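Local coordinates for protein putative transcriptional regulator (Streptomyces coelicolor A3, PDB 2PQQ) that probably acts as a CRP-type transcription factor, its N-terminal domain here being the cyclic nucleotide-binding part thought to sense cAMP ahead of a DNA-binding domain, at residues 15-18 against 19-22. Numbering follows the deposited sequence.
Sequences ALDD and EQSA
D17 and Q20 grip each other reciprocally at the start of helix 18-27, each side chain accepting the other's backbone N-H. Followed outward from CB, the Q20 side chain passes D17 at every atom. Its CB lies 3.3 Å from D17 OD1, CG comes still nearer to that oxygen, and CD faces the carboxylate, the amide and carboxylate planes being 33° apart. OE1 then takes the N-H of D17 (OE1 to D17 N 2.9 Å) in a nearly straight bond, with the donor tilted somewhat from the amide plane. NE2, at the tip, keeps about 4.0 Å from D17 OD2. CG, set beside the backbone N of Q20 and continued by an extended chain, brings the amide back to D17.

In return, D17 OD1 receives Q20 N at 2.7 Å, met nearly along the C-O axis and with 166° at the hydrogen. A chi1 of 63° sets the carboxylate between the backbone N and carbonyl carbon of D17, which brings OD1 to the N-H of Q20 in the first turn. The negative charge there probably interacts favourably with the helix dipole.

D17 O accepts two bonds from S21, from its backbone N and its hydroxyl OG, the latter at 2.8 Å and well above the carbonyl plane. The same OG is also hydrogen-bonded to R8, tying the residues before the helix to its first turn. Buried L16 packs alongside, its CD2 3.8 Å from Q20 OE1, while Q20 also packs on E120 and V121 of helix 120-139. Together, the paired D17-Q20 bonds define a capping box, with D17 as N-cap of a short helix that precedes the beta-strands of the cyclic nucleotide-binding domain.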
loop_
_atom_site.group_PDB
_atom_site.type_symbol
_atom_site.label_atom_id
_atom_site.label_comp_id
_atom_site.label_asym_id
_atom_site.label_seq_id
_atom_site.Cartn_x
_atom_site.Cartn_y
_atom_site.Cartn_z
ATOM N N ALA A 15 -1.729 -3.600 23.643
ATOM C CA ALA A 15 -0.721 -3.246 24.655
ATOM C C ALA A 15 -1.304 -2.727 25.968
ATOM O O ALA A 15 -0.562 -2.430 26.907
ATOM C CB ALA A 15 0.291 -2.251 24.093
ATOM N N LEU A 16 -2.624 -2.634 26.040
ATOM C CA LEU A 16 -3.291 -2.116 27.231
ATOM C C LEU A 16 -2.995 -3.028 28.394
ATOM O O LEU A 16 -2.984 -4.274 28.231
ATOM C CB LEU A 16 -4.809 -2.021 27.009
ATOM C CG LEU A 16 -5.438 -0.969 26.069
ATOM C CD1 LEU A 16 -6.924 -0.886 26.370
ATOM C CD2 LEU A 16 -4.798 0.441 26.178
ATOM N N ASP A 17 -2.723 -2.421 29.554
ATOM C CA ASP A 17 -2.586 -3.189 30.795
ATOM C C ASP A 17 -3.963 -3.643 31.306
ATOM O O ASP A 17 -4.995 -3.302 30.706
ATOM C CB ASP A 17 -1.750 -2.449 31.874
ATOM C CG ASP A 17 -2.382 -1.138 32.350
ATOM O OD1 ASP A 17 -3.621 -0.965 32.256
ATOM O OD2 ASP A 17 -1.613 -0.269 32.844
ATOM N N ASP A 18 -3.970 -4.421 32.389
ATOM C CA ASP A 18 -5.211 -4.956 32.952
ATOM C C ASP A 18 -6.154 -3.841 33.429
ATOM O O ASP A 18 -7.377 -3.935 33.245
ATOM C CB ASP A 18 -4.919 -5.950 34.085
ATOM C CG ASP A 18 -4.299 -7.265 33.587
ATOM O OD1 ASP A 18 -4.160 -7.462 32.352
ATOM O OD2 ASP A 18 -3.959 -8.116 34.441
ATOM N N GLU A 19 -5.597 -2.780 34.016
ATOM C CA GLU A 19 -6.434 -1.684 34.506
ATOM C C GLU A 19 -7.068 -0.935 33.341
ATOM O O GLU A 19 -8.257 -0.636 33.383
ATOM C CB GLU A 19 -5.689 -0.713 35.452
ATOM C CG GLU A 19 -6.246 0.741 35.389
ATOM C CD GLU A 19 -6.131 1.569 36.677
ATOM O OE1 GLU A 19 -5.675 2.740 36.575
ATOM O OE2 GLU A 19 -6.517 1.088 37.781
ATOM N N GLN A 20 -6.283 -0.635 32.305
ATOM C CA GLN A 20 -6.798 0.085 31.142
ATOM C C GLN A 20 -7.855 -0.754 30.423
ATOM O O GLN A 20 -8.867 -0.222 29.974
ATOM C CB GLN A 20 -5.676 0.508 30.192
ATOM C CG GLN A 20 -4.681 1.519 30.792
ATOM C CD GLN A 20 -3.334 1.510 30.092
ATOM O OE1 GLN A 20 -2.926 0.509 29.468
ATOM N NE2 GLN A 20 -2.626 2.624 30.197
ATOM N N SER A 21 -7.623 -2.057 30.340
ATOM C CA SER A 21 -8.580 -2.998 29.752
ATOM C C SER A 21 -9.896 -3.025 30.556
ATOM O O SER A 21 -10.974 -3.164 29.977
ATOM C CB SER A 21 -7.984 -4.404 29.714
ATOM O OG SER A 21 -6.795 -4.448 28.934
ATOM N N ALA A 22 -9.797 -2.930 31.885
ATOM C CA ALA A 22 -10.989 -2.833 32.728
ATOM C C ALA A 22 -11.800 -1.546 32.432
ATOM O O ALA A 22 -13.037 -1.594 32.331
ATOM C CB ALA A 22 -10.600 -2.938 34.209
#